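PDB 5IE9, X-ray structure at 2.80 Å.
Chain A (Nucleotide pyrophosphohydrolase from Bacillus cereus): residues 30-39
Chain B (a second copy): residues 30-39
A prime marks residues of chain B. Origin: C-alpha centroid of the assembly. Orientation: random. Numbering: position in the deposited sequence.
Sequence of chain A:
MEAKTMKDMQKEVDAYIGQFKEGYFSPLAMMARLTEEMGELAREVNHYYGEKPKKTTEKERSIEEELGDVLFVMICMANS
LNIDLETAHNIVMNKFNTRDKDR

Chain A, residues 30-39: MMARLTEEMG
Chain B (30-39) MMARLTEEMG

Both stretches are single helical segments, 30 to 39, of longer helices. Phi stays near -60° and psi near -40° throughout. The helices run antiparallel, with 174° between their directions and 11.4 Å between their axes at closest approach. The nearest CA atoms are those of Met38 and Thr35′, 7.7 Å apart; Thr35 CA and Met38′ CA are equally far apart. The contact is nearly symmetric and buries 331 Å² in total.

Long side chains bridge the wide axial gap. Met38 and Met38′ point toward the opposing helix and lose the most surface, 104 and 102 Å². Their chi1 angles are -146° and -150°, chi2 is p, and chi3 is -95° and -91°. Met38′ is the bump that fills a hollow lined by Met31, Leu34 and Met38; Met38 fills the matching hollow of Met31′, Leu34′ and Met38′. Met38 SD and Met38′ SD meet at 3.7 Å in the middle. Each methyl then reaches a leucine: Met38 CE lies 3.6 Å from Leu34′ CG, and Leu34 CG lies 3.6 Å from Met38′ CE. Both leucines point toward the partner, with chi1 t and chi2 near 28°.

Met31 and Met31′ leave their helices sideways, but their ends come nearer. With chi1 t, chi2 p and chi3 near -128°, each methyl settles against backbone and side chain of the opposing Met38. Met31 CE is 3.5 Å from Met38′ O and 3.8 Å from Met38′ CG. Met31′ CE repeats these distances to Met38 O and Met38 CG.

No hydrogen bond crosses the contact; the side chains pack as apolar groups, and the Met31 methyls also touch backbone oxygens. Within each helix, Thr35 OG1 donates to Met31 O at 2.9 Å, chi1 m, and Thr35′ OG1 does likewise to Met31′ O. Away from the contact, Arg33 NH2 forms a salt bridge with Glu37 OE2 at 2.5 Å, and Arg33′ NH2 with Glu37′ OE2 at 2.6 Å.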

ATOM      1  N   MET A  30       4.141 -12.036  -4.398  1.00 65.18           N
ATOM      2  CA  MET A  30       4.016 -11.850  -2.946  1.00 65.29           C
ATOM      3  C   MET A  30       3.739 -10.403  -2.615  1.00 62.18           C
ATOM      4  O   MET A  30       2.879 -10.117  -1.788  1.00 61.71           O
ATOM      5  CB  MET A  30       5.302 -12.236  -2.218  1.00 69.20           C
ATOM      6  CG  MET A  30       5.592 -13.715  -2.176  1.00 74.60           C
ATOM      7  SD  MET A  30       4.737 -14.458  -0.793  1.00 78.44           S
ATOM      8  CE  MET A  30       5.458 -16.097  -0.868  1.00 82.46           C
ATOM      9  N   MET A  31       4.483  -9.499  -3.258  1.00 60.83           N
ATOM     10  CA  MET A  31       4.336  -8.069  -3.030  1.00 59.00           C
ATOM     11  C   MET A  31       2.921  -7.601  -3.378  1.00 58.88           C
ATOM     12  O   MET A  31       2.344  -6.792  -2.648  1.00 59.53           O
ATOM     13  CB  MET A  31       5.409  -7.282  -3.785  1.00 59.63           C
ATOM     14  CG  MET A  31       5.624  -5.873  -3.260  1.00 59.75           C
ATOM     15  SD  MET A  31       6.201  -5.839  -1.553  1.00 61.07           S
ATOM     16  CE  MET A  31       5.044  -4.685  -0.819  1.00 58.81           C
ATOM     17  N   ALA A  32       2.364  -8.141  -4.467  1.00 59.58           N
ATOM     18  CA  ALA A  32       0.973  -7.900  -4.849  1.00 60.43           C
ATOM     19  C   ALA A  32       0.031  -8.393  -3.759  1.00 60.54           C
ATOM     20  O   ALA A  32      -0.867  -7.654  -3.345  1.00 62.43           O
ATOM     21  CB  ALA A  32       0.651  -8.556  -6.183  1.00 62.43           C
ATOM     22  N   ARG A  33       0.264  -9.621  -3.284  1.00 60.06           N
ATOM     23  CA  ARG A  33      -0.487 -10.223  -2.175  1.00 60.19           C
ATOM     24  C   ARG A  33      -0.447  -9.382  -0.910  1.00 58.55           C
ATOM     25  O   ARG A  33      -1.475  -9.164  -0.268  1.00 58.31           O
ATOM     26  CB  ARG A  33       0.031 -11.635  -1.872  1.00 62.10           C
ATOM     27  CG  ARG A  33      -0.503 -12.693  -2.825  1.00 67.48           C
ATOM     28  CD  ARG A  33      -1.772 -13.384  -2.330  1.00 70.73           C
ATOM     29  NE  ARG A  33      -2.560 -12.572  -1.408  1.00 69.70           N
ATOM     30  CZ  ARG A  33      -3.282 -13.046  -0.399  1.00 72.50           C
ATOM     31  NH1 ARG A  33      -3.347 -14.354  -0.153  1.00 76.93           N
ATOM     32  NH2 ARG A  33      -3.940 -12.198   0.372  1.00 70.99           N
ATOM     33  N   LEU A  34       0.752  -8.910  -0.575  1.00 57.53           N
ATOM     34  CA  LEU A  34       0.987  -8.043   0.567  1.00 57.07           C
ATOM     35  C   LEU A  34       0.255  -6.706   0.455  1.00 57.16           C
ATOM     36  O   LEU A  34      -0.259  -6.196   1.460  1.00 58.74           O
ATOM     37  CB  LEU A  34       2.481  -7.807   0.711  1.00 57.09           C
ATOM     38  CG  LEU A  34       3.130  -7.495   2.052  1.00 58.49           C
ATOM     39  CD1 LEU A  34       2.419  -8.080   3.261  1.00 59.79           C
ATOM     40  CD2 LEU A  34       4.535  -8.053   1.957  1.00 61.66           C
ATOM     41  N   THR A  35       0.202  -6.151  -0.760  1.00 56.48           N
ATOM     42  CA  THR A  35      -0.509  -4.899  -1.014  1.00 56.65           C
ATOM     43  C   THR A  35      -2.006  -5.108  -0.804  1.00 57.83           C
ATOM     44  O   THR A  35      -2.662  -4.264  -0.191  1.00 59.57           O
ATOM     45  CB  THR A  35      -0.206  -4.345  -2.422  1.00 58.19           C
ATOM     46  OG1 THR A  35       1.207  -4.169  -2.563  1.00 58.95           O
ATOM     47  CG2 THR A  35      -0.908  -3.002  -2.671  1.00 58.97           C
ATOM     48  N   GLU A  36      -2.515  -6.239  -1.303  1.00 58.60           N
ATOM     49  CA  GLU A  36      -3.904  -6.673  -1.116  1.00 60.67           C
ATOM     50  C   GLU A  36      -4.311  -6.796   0.358  1.00 60.17           C
ATOM     51  O   GLU A  36      -5.379  -6.321   0.739  1.00 61.66           O
ATOM     52  CB  GLU A  36      -4.164  -7.991  -1.859  1.00 62.16           C
ATOM     53  CG  GLU A  36      -5.598  -8.497  -1.801  1.00 65.02           C
ATOM     54  CD  GLU A  36      -5.745  -9.934  -2.275  1.00 68.88           C
ATOM     55  OE1 GLU A  36      -4.743 -10.514  -2.740  1.00 68.14           O
ATOM     56  OE2 GLU A  36      -6.871 -10.485  -2.186  1.00 73.19           O
ATOM     57  N   GLU A  37      -3.465  -7.420   1.177  1.00 59.60           N
ATOM     58  CA  GLU A  37      -3.782  -7.588   2.596  1.00 61.76           C
ATOM     59  C   GLU A  37      -3.755  -6.276   3.357  1.00 60.96           C
ATOM     60  O   GLU A  37      -4.608  -6.051   4.217  1.00 62.71           O
ATOM     61  CB  GLU A  37      -2.887  -8.629   3.276  1.00 62.70           C
ATOM     62  CG  GLU A  37      -3.271 -10.073   2.987  1.00 67.02           C
ATOM     63  CD  GLU A  37      -4.765 -10.341   3.075  1.00 71.99           C
ATOM     64  OE1 GLU A  37      -5.418  -9.954   4.072  1.00 74.94           O
ATOM     65  OE2 GLU A  37      -5.298 -10.954   2.134  1.00 75.34           O
ATOM     66  N   MET A  38      -2.791  -5.419   3.012  1.00 59.94           N
ATOM     67  CA  MET A  38      -2.642  -4.101   3.612  1.00 60.30           C
ATOM     68  C   MET A  38      -3.894  -3.247   3.413  1.00 59.69           C
ATOM     69  O   MET A  38      -4.300  -2.507   4.318  1.00 59.39           O
ATOM     70  CB  MET A  38      -1.414  -3.399   3.037  1.00 63.06           C
ATOM     71  CG  MET A  38      -0.683  -2.488   4.013  1.00 67.76           C
ATOM     72  SD  MET A  38       0.300  -3.424   5.214  1.00 74.54           S
ATOM     73  CE  MET A  38      -0.811  -3.536   6.597  1.00 74.43           C
ATOM     74  N   GLY A  39      -4.515  -3.393   2.240  1.00 57.98           N
ATOM     75  CA  GLY A  39      -5.738  -2.692   1.909  1.00 59.35           C
ATOM     76  C   GLY A  39      -6.887  -3.107   2.802  1.00 61.37           C
ATOM     77  O   GLY A  39      -7.693  -2.268   3.226  1.00 62.86           O
TER
ATOM     78  N   MET B  30      -0.751   5.482  12.055  1.00 66.99           N
ATOM     79  CA  MET B  30      -0.059   4.189  11.968  1.00 66.50           C
ATOM     80  C   MET B  30      -0.219   3.567  10.601  1.00 63.32           C
ATOM     81  O   MET B  30       0.743   3.040  10.042  1.00 62.85           O
ATOM     82  CB  MET B  30      -0.631   3.187  12.973  1.00 70.29           C
ATOM     83  CG  MET B  30      -0.174   3.370  14.397  1.00 75.67           C
ATOM     84  SD  MET B  30       1.480   2.715  14.609  1.00 79.51           S
ATOM     85  CE  MET B  30       1.665   3.025  16.367  1.00 84.06           C
ATOM     86  N   MET B  31      -1.452   3.610  10.087  1.00 61.87           N
ATOM     87  CA  MET B  31      -1.787   3.019   8.803  1.00 59.35           C
ATOM     88  C   MET B  31      -0.999   3.715   7.691  1.00 58.67           C
ATOM     89  O   MET B  31      -0.495   3.055   6.779  1.00 58.04           O
ATOM     90  CB  MET B  31      -3.299   3.066   8.571  1.00 60.11           C
ATOM     91  CG  MET B  31      -3.797   2.138   7.474  1.00 60.90           C
ATOM     92  SD  MET B  31      -3.462   0.392   7.775  1.00 62.02           S
ATOM     93  CE  MET B  31      -2.632  -0.065   6.253  1.00 58.76           C
ATOM     94  N   ALA B  32      -0.862   5.040   7.805  1.00 59.30           N
ATOM     95  CA  ALA B  32      -0.048   5.830   6.892  1.00 59.52           C
ATOM     96  C   ALA B  32       1.410   5.396   6.983  1.00 60.13           C
ATOM     97  O   ALA B  32       2.043   5.170   5.946  1.00 61.56           O
ATOM     98  CB  ALA B  32      -0.200   7.312   7.176  1.00 61.19           C
ATOM     99  N   ARG B  33       1.921   5.252   8.216  1.00 60.03           N
ATOM    100  CA  ARG B  33       3.280   4.754   8.460  1.00 60.14           C
ATOM    101  C   ARG B  33       3.514   3.403   7.808  1.00 59.18           C
ATOM    102  O   ARG B  33       4.537   3.185   7.159  1.00 60.85           O
ATOM    103  CB  ARG B  33       3.602   4.653   9.960  1.00 61.59           C
ATOM    104  CG  ARG B  33       4.074   5.930  10.660  1.00 66.75           C
ATOM    105  CD  ARG B  33       5.217   6.703   9.982  1.00 69.33           C
ATOM    106  NE  ARG B  33       6.170   5.846   9.268  1.00 70.53           N
ATOM    107  CZ  ARG B  33       7.239   5.258   9.798  1.00 72.99           C
ATOM    108  NH1 ARG B  33       7.551   5.419  11.077  1.00 75.93           N
ATOM    109  NH2 ARG B  33       8.007   4.501   9.031  1.00 72.68           N
ATOM    110  N   LEU B  34       2.547   2.509   7.980  1.00 57.56           N
ATOM    111  CA  LEU B  34       2.600   1.176   7.418  1.00 56.32           C
ATOM    112  C   LEU B  34       2.575   1.178   5.893  1.00 56.44           C
ATOM    113  O   LEU B  34       3.283   0.380   5.262  1.00 57.38           O
ATOM    114  CB  LEU B  34       1.442   0.362   7.962  1.00 55.80           C
ATOM    115  CG  LEU B  34       1.512  -1.153   8.028  1.00 56.57           C
ATOM    116  CD1 LEU B  34       2.918  -1.741   8.118  1.00 57.27           C
ATOM    117  CD2 LEU B  34       0.701  -1.509   9.257  1.00 59.19           C
ATOM    118  N   THR B  35       1.771   2.073   5.306  1.00 55.69           N
ATOM    119  CA  THR B  35       1.703   2.213   3.852  1.00 55.83           C
ATOM    120  C   THR B  35       3.070   2.645   3.331  1.00 56.94           C
ATOM    121  O   THR B  35       3.537   2.117   2.314  1.00 57.33           O
ATOM    122  CB  THR B  35       0.600   3.202   3.416  1.00 57.41           C
ATOM    123  OG1 THR B  35      -0.661   2.767   3.933  1.00 58.29           O
ATOM    124  CG2 THR B  35       0.507   3.317   1.891  1.00 58.02           C
ATOM    125  N   GLU B  36       3.693   3.589   4.052  1.00 57.96           N
ATOM    126  CA  GLU B  36       5.039   4.099   3.770  1.00 59.72           C
ATOM    127  C   GLU B  36       6.107   3.005   3.759  1.00 59.56           C
ATOM    128  O   GLU B  36       6.889   2.921   2.811  1.00 61.08           O
ATOM    129  CB  GLU B  36       5.426   5.208   4.756  1.00 61.57           C
ATOM    130  CG  GLU B  36       6.789   5.831   4.485  1.00 64.71           C
ATOM    131  CD  GLU B  36       7.269   6.769   5.576  1.00 68.57           C
ATOM    132  OE1 GLU B  36       6.467   7.141   6.460  1.00 68.69           O
ATOM    133  OE2 GLU B  36       8.464   7.149   5.536  1.00 72.73           O
ATOM    134  N   GLU B  37       6.131   2.172   4.799  1.00 58.91           N
ATOM    135  CA  GLU B  37       7.116   1.096   4.888  1.00 60.55           C
ATOM    136  C   GLU B  37       6.939   0.048   3.811  1.00 60.12           C
ATOM    137  O   GLU B  37       7.927  -0.462   3.284  1.00 61.80           O
ATOM    138  CB  GLU B  37       7.133   0.442   6.272  1.00 61.38           C
ATOM    139  CG  GLU B  37       7.777   1.287   7.359  1.00 64.79           C
ATOM    140  CD  GLU B  37       9.074   1.958   6.937  1.00 68.52           C
ATOM    141  OE1 GLU B  37       9.982   1.293   6.380  1.00 70.55           O
ATOM    142  OE2 GLU B  37       9.186   3.172   7.175  1.00 71.21           O
ATOM    143  N   MET B  38       5.680  -0.248   3.485  1.00 60.22           N
ATOM    144  CA  MET B  38       5.326  -1.201   2.440  1.00 60.70           C
ATOM    145  C   MET B  38       5.891  -0.793   1.075  1.00 60.00           C
ATOM    146  O   MET B  38       6.333  -1.650   0.297  1.00 58.84           O
ATOM    147  CB  MET B  38       3.812  -1.360   2.374  1.00 64.31           C
ATOM    148  CG  MET B  38       3.329  -2.728   1.918  1.00 69.46           C
ATOM    149  SD  MET B  38       3.435  -3.940   3.250  1.00 78.49           S
ATOM    150  CE  MET B  38       5.061  -4.627   3.026  1.00 75.51           C
ATOM    151  N   GLY B  39       5.895   0.519   0.812  1.00 59.45           N
ATOM    152  CA  GLY B  39       6.436   1.078  -0.420  1.00 59.45           C
ATOM    153  C   GLY B  39       7.928   0.840  -0.514  1.00 60.80           C
ATOM    154  O   GLY B  39       8.449   0.484  -1.579  1.00 61.02           O
TER